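Long-range contact in putative ketosteroid isomerase (Parabacteroides distasonis ATCC 8503, PDB 3KE7), which is of unconfirmed function but may be a ketosteroid isomerase with an NTF2-like fold: residues M33-D47 / I54-G66. Sequence-based numbering, arbitrary orientation.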
HETATM    1  N   MSE B  33     -18.346  -3.639 -10.934  1.00  6.92           N
HETATM    2  CA  MSE B  33     -17.591  -2.403 -11.038  1.00  6.63           C
HETATM    3  C   MSE B  33     -17.558  -1.628  -9.732  1.00  5.24           C
HETATM    4  O   MSE B  33     -17.097  -0.482  -9.734  1.00  6.85           O
HETATM    5  CB  MSE B  33     -18.167  -1.482 -12.120  1.00  8.45           C
HETATM    6  CG  MSE B  33     -18.299  -2.119 -13.489  1.00  9.42           C
HETATM    7 SE   MSE B  33     -16.684  -2.965 -14.181  0.75  6.49          SE
HETATM    8  CE  MSE B  33     -15.842  -1.308 -14.806  1.00  8.17           C
ATOM      9  N   ALA B  34     -18.011  -2.232  -8.634  1.00  6.67           N
ATOM     10  CA  ALA B  34     -18.022  -1.550  -7.296  1.00  5.81           C
ATOM     11  C   ALA B  34     -16.714  -0.858  -6.949  1.00  6.74           C
ATOM     12  O   ALA B  34     -16.728   0.317  -6.570  1.00  6.69           O
ATOM     13  CB  ALA B  34     -18.393  -2.525  -6.170  1.00  6.23           C
ATOM     14  N   PHE B  35     -15.593  -1.565  -7.083  1.00  5.92           N
ATOM     15  CA  PHE B  35     -14.313  -0.945  -6.762  1.00  4.30           C
ATOM     16  C   PHE B  35     -13.917   0.163  -7.706  1.00  6.45           C
ATOM     17  O   PHE B  35     -13.209   1.089  -7.277  1.00  7.61           O
ATOM     18  CB  PHE B  35     -13.192  -1.986  -6.648  1.00  4.97           C
ATOM     19  CG  PHE B  35     -13.096  -2.640  -5.298  1.00  7.45           C
ATOM     20  CD1 PHE B  35     -12.757  -1.905  -4.165  1.00  7.55           C
ATOM     21  CD2 PHE B  35     -13.341  -3.999  -5.159  1.00  8.61           C
ATOM     22  CE1 PHE B  35     -12.663  -2.508  -2.911  1.00  7.48           C
ATOM     23  CE2 PHE B  35     -13.264  -4.612  -3.930  1.00  6.51           C
ATOM     24  CZ  PHE B  35     -12.880  -3.894  -2.806  1.00  7.43           C
ATOM     25  N   VAL B  36     -14.378   0.143  -8.953  1.00  7.12           N
ATOM     26  CA  VAL B  36     -14.090   1.221  -9.874  1.00  6.68           C
ATOM     27  C   VAL B  36     -14.872   2.470  -9.453  1.00  7.69           C
ATOM     28  O   VAL B  36     -14.336   3.569  -9.394  1.00  7.07           O
ATOM     29  CB  VAL B  36     -14.426   0.830 -11.316  1.00  8.55           C
ATOM     30  CG1 VAL B  36     -14.175   2.017 -12.292  1.00  8.58           C
ATOM     31  CG2 VAL B  36     -13.608  -0.405 -11.736  1.00 10.03           C
ATOM     32  N   GLU B  37     -16.127   2.260  -9.078  1.00  7.19           N
ATOM     33  CA  GLU B  37     -16.949   3.359  -8.572  1.00  7.97           C
ATOM     34  C   GLU B  37     -16.396   3.985  -7.283  1.00  6.79           C
ATOM     35  O   GLU B  37     -16.503   5.218  -7.091  1.00  8.87           O
ATOM     36  CB  GLU B  37     -18.365   2.861  -8.351  1.00 10.11           C
ATOM     37  CG  GLU B  37     -19.015   2.327  -9.649  1.00 14.42           C
ATOM     38  N   LEU B  38     -15.744   3.180  -6.460  1.00  5.62           N
ATOM     39  CA  LEU B  38     -15.208   3.626  -5.206  1.00  5.06           C
ATOM     40  C   LEU B  38     -13.822   4.256  -5.361  1.00  6.90           C
ATOM     41  O   LEU B  38     -13.295   4.847  -4.420  1.00  8.21           O
ATOM     42  CB  LEU B  38     -15.111   2.436  -4.263  1.00  6.17           C
ATOM     43  CG  LEU B  38     -14.727   2.598  -2.807  1.00  9.81           C
ATOM     44  CD1 LEU B  38     -15.511   3.689  -2.138  1.00  9.46           C
ATOM     45  CD2 LEU B  38     -14.910   1.288  -2.075  1.00 11.05           C
ATOM     46  N   SER B  39     -13.220   4.146  -6.545  1.00  5.18           N
ATOM     47  CA  SER B  39     -11.858   4.661  -6.778  1.00  5.50           C
ATOM     48  C   SER B  39     -11.857   6.045  -7.425  1.00  7.80           C
ATOM     49  O   SER B  39     -12.766   6.401  -8.174  1.00  8.95           O
ATOM     50  CB  SER B  39     -11.072   3.666  -7.674  1.00  8.13           C
ATOM     51  OG  SER B  39     -10.856   2.420  -7.032  1.00  7.59           O
ATOM     52  N   ASP B  40     -10.778   6.803  -7.162  1.00  8.44           N
ATOM     53  CA  ASP B  40     -10.597   8.116  -7.720  1.00  7.35           C
ATOM     54  C   ASP B  40      -9.804   8.105  -9.025  1.00  5.84           C
ATOM     55  O   ASP B  40      -9.191   7.129  -9.442  1.00  7.71           O
ATOM     56  CB  ASP B  40      -9.927   9.053  -6.717  1.00  9.45           C
ATOM     57  CG  ASP B  40     -10.613  10.368  -6.602  1.00 13.61           C
ATOM     58  OD1 ASP B  40     -11.250  10.795  -7.626  1.00 16.91           O
ATOM     59  OD2 ASP B  40     -10.479  11.016  -5.519  1.00 14.20           O
ATOM     60  N   THR B  41      -9.818   9.258  -9.686  1.00  7.12           N
ATOM     61  CA  THR B  41      -9.214   9.384 -11.006  0.50  5.91           C
ATOM     62  C   THR B  41      -7.725   9.022 -11.064  1.00  7.25           C
ATOM     63  O   THR B  41      -7.264   8.549 -12.095  1.00  8.25           O
ATOM     64  CB  THR B  41      -9.430  10.790 -11.627  0.50  6.54           C
ATOM     65  OG1 THR B  41      -8.880  11.812 -10.766  0.50  7.79           O
ATOM     66  CG2 THR B  41     -10.904  11.018 -11.875  0.50 10.52           C
ATOM     67  N   ASP B  42      -7.016   9.238  -9.963  1.00  7.47           N
ATOM     68  CA  ASP B  42      -5.563   9.039  -9.861  1.00  5.56           C
ATOM     69  C   ASP B  42      -5.199   7.712  -9.232  1.00  6.50           C
ATOM     70  O   ASP B  42      -4.044   7.521  -8.811  1.00  7.59           O
ATOM     71  CB  ASP B  42      -4.938  10.206  -9.102  1.00  7.50           C
ATOM     72  CG  ASP B  42      -5.462  10.347  -7.706  1.00 13.42           C
ATOM     73  OD1 ASP B  42      -6.702  10.169  -7.448  1.00 11.41           O
ATOM     74  OD2 ASP B  42      -4.624  10.724  -6.828  1.00 13.24           O
ATOM     75  N   VAL B  43      -6.111   6.759  -9.242  1.00  5.33           N
ATOM     76  CA  VAL B  43      -5.871   5.501  -8.573  1.00  5.67           C
ATOM     77  C   VAL B  43      -4.693   4.728  -9.204  1.00  6.02           C
ATOM     78  O   VAL B  43      -4.509   4.720 -10.410  1.00  6.10           O
ATOM     79  CB  VAL B  43      -7.166   4.657  -8.579  1.00  6.84           C
ATOM     80  CG1 VAL B  43      -7.571   4.257 -10.064  1.00  7.03           C
ATOM     81  CG2 VAL B  43      -7.039   3.435  -7.691  1.00  7.18           C
ATOM     82  N   ILE B  44      -3.929   4.080  -8.346  1.00  6.36           N
ATOM     83  CA  ILE B  44      -2.872   3.174  -8.713  1.00  5.23           C
ATOM     84  C   ILE B  44      -3.294   1.813  -8.173  1.00  5.73           C
ATOM     85  O   ILE B  44      -3.705   1.684  -7.038  1.00  6.35           O
ATOM     86  CB  ILE B  44      -1.518   3.597  -8.079  1.00  5.73           C
ATOM     87  CG1 ILE B  44      -1.110   5.009  -8.476  1.00  7.45           C
ATOM     88  CG2 ILE B  44      -0.417   2.576  -8.391  1.00  6.82           C
ATOM     89  CD1 ILE B  44      -0.895   5.205  -9.884  1.00 10.20           C
ATOM     90  N   TYR B  45      -3.096   0.766  -8.957  1.00  5.18           N
ATOM     91  CA  TYR B  45      -3.549  -0.582  -8.597  1.00  5.52           C
ATOM     92  C   TYR B  45      -2.540  -1.669  -8.984  1.00  5.62           C
ATOM     93  O   TYR B  45      -1.953  -1.660 -10.083  1.00  5.66           O
ATOM     94  CB  TYR B  45      -4.862  -0.858  -9.376  1.00  5.93           C
ATOM     95  CG  TYR B  45      -5.460  -2.253  -9.231  1.00  5.15           C
ATOM     96  CD1 TYR B  45      -4.979  -3.290  -9.987  1.00  6.75           C
ATOM     97  CD2 TYR B  45      -6.563  -2.517  -8.371  1.00  7.03           C
ATOM     98  CE1 TYR B  45      -5.489  -4.540  -9.883  1.00  5.82           C
ATOM     99  CE2 TYR B  45      -7.091  -3.763  -8.279  1.00  7.03           C
ATOM    100  CZ  TYR B  45      -6.517  -4.798  -9.023  1.00  6.19           C
ATOM    101  OH  TYR B  45      -7.058  -6.079  -8.937  1.00  6.51           O
ATOM    102  N   PHE B  46      -2.322  -2.599  -8.048  1.00  6.16           N
ATOM    103  CA  PHE B  46      -1.551  -3.794  -8.253  1.00  4.75           C
ATOM    104  C   PHE B  46      -2.373  -5.032  -7.904  1.00  5.13           C
ATOM    105  O   PHE B  46      -3.126  -5.043  -6.937  1.00  5.78           O
ATOM    106  CB  PHE B  46      -0.356  -3.902  -7.283  1.00  6.44           C
ATOM    107  CG  PHE B  46       0.674  -2.814  -7.335  1.00  5.66           C
ATOM    108  CD1 PHE B  46       1.801  -2.909  -8.157  1.00  4.79           C
ATOM    109  CD2 PHE B  46       0.616  -1.744  -6.464  1.00  9.18           C
ATOM    110  CE1 PHE B  46       2.841  -1.960  -8.091  1.00  7.24           C
ATOM    111  CE2 PHE B  46       1.682  -0.794  -6.454  1.00  7.44           C
ATOM    112  CZ  PHE B  46       2.759  -0.929  -7.234  1.00  7.70           C
ATOM    113  N   ASP B  47      -2.127  -6.112  -8.649  1.00  5.76           N
ATOM    114  CA  ASP B  47      -2.599  -7.430  -8.246  1.00  5.76           C
ATOM    115  C   ASP B  47      -1.648  -8.450  -8.863  1.00  6.64           C
ATOM    116  O   ASP B  47      -0.789  -8.086  -9.633  1.00  5.19           O
ATOM    117  CB  ASP B  47      -4.096  -7.719  -8.529  1.00  7.24           C
ATOM    118  CG  ASP B  47      -4.423  -8.011  -9.976  1.00  7.07           C
ATOM    119  OD1 ASP B  47      -3.583  -8.508 -10.764  1.00  7.84           O
ATOM    120  OD2 ASP B  47      -5.647  -7.851 -10.327  1.00  6.48           O
ATOM    121  N   ILE B  54      -1.268  -0.671 -12.713  1.00  5.13           N
ATOM    122  CA  ILE B  54      -2.300   0.114 -13.337  1.00  3.70           C
ATOM    123  C   ILE B  54      -2.261   1.507 -12.789  1.00  6.37           C
ATOM    124  O   ILE B  54      -2.100   1.707 -11.606  1.00  6.26           O
ATOM    125  CB  ILE B  54      -3.691  -0.554 -13.138  1.00  5.82           C
ATOM    126  CG1 ILE B  54      -3.841  -1.675 -14.139  1.00  6.93           C
ATOM    127  CG2 ILE B  54      -4.821   0.488 -13.282  1.00  8.39           C
ATOM    128  CD1 ILE B  54      -5.114  -2.550 -13.950  1.00  9.23           C
ATOM    129  N   GLU B  55      -2.395   2.468 -13.694  1.00  6.11           N
ATOM    130  CA  GLU B  55      -2.391   3.910 -13.343  0.60  6.98           C
ATOM    131  C   GLU B  55      -3.549   4.607 -13.974  1.00  5.19           C
ATOM    132  O   GLU B  55      -3.655   4.727 -15.232  1.00  7.97           O
ATOM    133  CB  GLU B  55      -1.125   4.565 -13.803  0.60  7.05           C
ATOM    134  CG  GLU B  55       0.059   3.957 -13.179  0.60  8.66           C
ATOM    135  CD  GLU B  55       1.358   4.514 -13.662  0.60  7.76           C
ATOM    136  OE1 GLU B  55       1.436   5.755 -13.959  0.60 12.22           O
ATOM    137  OE2 GLU B  55       2.330   3.691 -13.694  0.60  7.66           O
ATOM    138  N   GLY B  56      -4.369   5.177 -13.129  1.00  6.28           N
ATOM    139  CA  GLY B  56      -5.509   5.939 -13.549  1.00  6.08           C
ATOM    140  C   GLY B  56      -6.793   5.154 -13.591  1.00  7.41           C
ATOM    141  O   GLY B  56      -6.807   3.970 -13.881  1.00  7.83           O
ATOM    142  N   LEU B  57      -7.887   5.852 -13.334  1.00  8.41           N
ATOM    143  CA  LEU B  57      -9.162   5.240 -13.300  1.00  6.85           C
ATOM    144  C   LEU B  57      -9.575   4.663 -14.615  1.00  7.28           C
ATOM    145  O   LEU B  57     -10.284   3.654 -14.640  1.00  8.53           O
ATOM    146  CB  LEU B  57     -10.186   6.251 -12.833  1.00  6.60           C
ATOM    147  CG  LEU B  57     -11.578   5.726 -12.488  1.00 10.30           C
ATOM    148  CD1 LEU B  57     -11.531   4.719 -11.375  1.00 12.06           C
ATOM    149  CD2 LEU B  57     -12.475   6.956 -12.057  1.00 10.23           C
ATOM    150  N   GLU B  58      -9.201   5.259 -15.747  1.00  8.32           N
ATOM    151  CA  GLU B  58      -9.616   4.693 -17.008  0.55 10.26           C
ATOM    152  C   GLU B  58      -8.980   3.327 -17.270  1.00  7.99           C
ATOM    153  O   GLU B  58      -9.638   2.422 -17.770  1.00  9.14           O
ATOM    154  CB  GLU B  58      -9.413   5.684 -18.162  0.55 11.80           C
ATOM    155  CG  GLU B  58     -10.329   6.889 -18.009  0.55 11.02           C
ATOM    156  CD  GLU B  58     -11.776   6.467 -17.641  0.55 22.93           C
ATOM    157  OE1 GLU B  58     -12.374   5.661 -18.383  0.55 24.07           O
ATOM    158  OE2 GLU B  58     -12.296   6.901 -16.589  0.55 22.68           O
ATOM    159  N   GLN B  59      -7.712   3.173 -16.898  1.00  7.87           N
ATOM    160  CA  GLN B  59      -7.029   1.871 -16.993  0.50  9.18           C
ATOM    161  C   GLN B  59      -7.659   0.871 -16.048  1.00  7.65           C
ATOM    162  O   GLN B  59      -7.843  -0.303 -16.403  1.00  8.23           O
ATOM    163  CB  GLN B  59      -5.553   1.953 -16.662  0.50 11.36           C
ATOM    164  CG  GLN B  59      -4.660   2.345 -17.804  0.50 11.49           C
ATOM    165  CD  GLN B  59      -3.191   2.310 -17.428  0.50  9.79           C
ATOM    166  OE1 GLN B  59      -2.801   1.741 -16.396  0.50 11.61           O
ATOM    167  NE2 GLN B  59      -2.358   2.926 -18.260  0.50 15.96           N
ATOM    168  N   LEU B  60      -7.961   1.319 -14.833  1.00  6.93           N
ATOM    169  CA  LEU B  60      -8.603   0.451 -13.847  1.00  5.97           C
ATOM    170  C   LEU B  60      -9.956  -0.049 -14.394  1.00  6.03           C
ATOM    171  O   LEU B  60     -10.294  -1.217 -14.279  1.00  5.78           O
ATOM    172  CB  LEU B  60      -8.789   1.164 -12.513  1.00  6.11           C
ATOM    173  CG  LEU B  60      -9.265   0.222 -11.401  1.00  7.56           C
ATOM    174  CD1 LEU B  60      -8.163  -0.770 -10.970  1.00  8.37           C
ATOM    175  CD2 LEU B  60      -9.773   1.048 -10.218  1.00 10.20           C
ATOM    176  N   ARG B  61     -10.752   0.863 -14.925  1.00  5.70           N
ATOM    177  CA  ARG B  61     -12.056   0.558 -15.502  1.00  7.58           C
ATOM    178  C   ARG B  61     -11.931  -0.476 -16.604  1.00  6.71           C
ATOM    179  O   ARG B  61     -12.649  -1.466 -16.593  1.00  6.65           O
ATOM    180  CB  ARG B  61     -12.731   1.831 -16.000  1.00  8.48           C
ATOM    181  CG  ARG B  61     -14.099   1.546 -16.553  1.00  8.25           C
ATOM    182  CD  ARG B  61     -14.679   2.757 -17.298  1.00 15.48           C
ATOM    183  NE  ARG B  61     -14.385   3.994 -16.599  1.00 25.49           N
ATOM    184  CZ  ARG B  61     -15.026   4.438 -15.528  1.00 27.42           C
ATOM    185  NH1 ARG B  61     -16.045   3.750 -15.002  1.00 33.23           N
ATOM    186  NH2 ARG B  61     -14.641   5.596 -14.975  1.00 27.75           N
ATOM    187  N   THR B  62     -11.025  -0.277 -17.532  1.00  7.07           N
ATOM    188  CA  THR B  62     -10.788  -1.235 -18.610  1.00  8.11           C
ATOM    189  C   THR B  62     -10.445  -2.620 -18.090  1.00  7.51           C
ATOM    190  O   THR B  62     -10.957  -3.630 -18.574  1.00  8.05           O
ATOM    191  CB  THR B  62      -9.668  -0.700 -19.528  1.00 10.40           C
ATOM    192  OG1 THR B  62     -10.120   0.549 -20.062  1.00 14.49           O
ATOM    193  CG2 THR B  62      -9.359  -1.696 -20.677  1.00 14.41           C
ATOM    194  N   TYR B  63      -9.591  -2.685 -17.069  1.00  6.80           N
ATOM    195  CA  TYR B  63      -9.218  -3.953 -16.462  1.00  6.40           C
ATOM    196  C   TYR B  63     -10.442  -4.649 -15.812  1.00  5.25           C
ATOM    197  O   TYR B  63     -10.723  -5.835 -16.043  1.00  5.52           O
ATOM    198  CB  TYR B  63      -8.135  -3.696 -15.414  1.00  7.61           C
ATOM    199  CG  TYR B  63      -7.636  -4.918 -14.719  1.00  5.51           C
ATOM    200  CD1 TYR B  63      -7.037  -5.934 -15.427  1.00  9.44           C
ATOM    201  CD2 TYR B  63      -7.736  -5.049 -13.337  1.00  7.13           C
ATOM    202  CE1 TYR B  63      -6.566  -7.061 -14.784  1.00  7.86           C
ATOM    203  CE2 TYR B  63      -7.225  -6.136 -12.686  1.00  7.67           C
ATOM    204  CZ  TYR B  63      -6.665  -7.157 -13.427  1.00  6.54           C
ATOM    205  OH  TYR B  63      -6.180  -8.323 -12.823  1.00 10.05           O
ATOM    206  N   TYR B  64     -11.189  -3.884 -15.025  1.00  5.28           N
ATOM    207  CA  TYR B  64     -12.341  -4.424 -14.325  1.00  5.13           C
ATOM    208  C   TYR B  64     -13.473  -4.843 -15.255  1.00  4.69           C
ATOM    209  O   TYR B  64     -14.230  -5.776 -14.954  1.00  5.78           O
ATOM    210  CB  TYR B  64     -12.873  -3.391 -13.286  1.00  6.24           C
ATOM    211  CG  TYR B  64     -12.345  -3.586 -11.912  1.00  5.97           C
ATOM    212  CD1 TYR B  64     -11.099  -3.177 -11.557  1.00  8.21           C
ATOM    213  CD2 TYR B  64     -13.131  -4.187 -10.963  1.00  6.90           C
ATOM    214  CE1 TYR B  64     -10.621  -3.343 -10.274  1.00  7.99           C
ATOM    215  CE2 TYR B  64     -12.672  -4.391  -9.671  1.00 10.06           C
ATOM    216  CZ  TYR B  64     -11.423  -3.960  -9.327  1.00  7.72           C
ATOM    217  OH  TYR B  64     -11.006  -4.207  -8.016  1.00  8.48           O
ATOM    218  N   LYS B  65     -13.559  -4.222 -16.425  1.00  6.17           N
ATOM    219  CA  LYS B  65     -14.567  -4.612 -17.399  1.00  4.50           C
ATOM    220  C   LYS B  65     -14.382  -6.061 -17.844  1.00  4.66           C
ATOM    221  O   LYS B  65     -15.344  -6.685 -18.269  1.00  5.54           O
ATOM    222  CB  LYS B  65     -14.502  -3.716 -18.628  1.00  4.99           C
ATOM    223  CG  LYS B  65     -15.122  -2.348 -18.412  1.00  9.31           C
ATOM    224  CD  LYS B  65     -14.832  -1.340 -19.574  1.00 11.54           C
ATOM    225  CE  LYS B  65     -15.175  -1.874 -20.923  1.00 11.32           C
ATOM    226  NZ  LYS B  65     -16.669  -1.937 -21.170  1.00 14.15           N
ATOM    227  N   GLY B  66     -13.178  -6.596 -17.715  1.00  4.87           N
ATOM    228  CA  GLY B  66     -12.895  -7.963 -18.144  1.00  6.39           C
ATOM    229  C   GLY B  66     -12.989  -8.983 -17.032  1.00  6.44           C
ATOM    230  O   GLY B  66     -12.832 -10.164 -17.285  1.00  9.46           O
TER
HETATM  231  O   HOH W   1      -9.614  -6.638  -7.921  1.00 15.31           O
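Y45 and Y63 each hold CG trans to the backbone N (chi1 176° and -179°), and their hydroxyls meet at the carboxylate of D47. Y63 OH donates to D47 OD2 at 2.6 Å on the syn lone pair. Y45 OH donates to D47 OD2 at 2.7 Å from the anti side, slightly out of the carboxylate plane. OD2 thus accepts two hydrogen bonds from tyrosine hydroxyls. D47 OD1 accepts from the backbone of S49. The two rings are tilted at 57°, with Y45 CE1 3.7 Å from Y63 CE2. L60 CD1 lies 3.5 Å from Y45 CD2. A water joins Y45 OH to Y64 OH.

Strands 43-46 and 54-55 form a beta hairpin at one edge of the curved sheet of the NTF2-like fold, with 54-55 outermost within this chain. Y45 and I54 are its hydrogen-bonded pair. G56 N then bonds V43 O almost straight along the C=O, and helix 57-65 begins.

That helix runs antiparallel to helix 34-38. V36 is a knob among L57, L60, R61 and Y64. Its CG2 presses on Y64 CG at 3.4 Å, and CG1 lies over one face of the R61 guanidinium, which grips E58 side-on with NE and NH2.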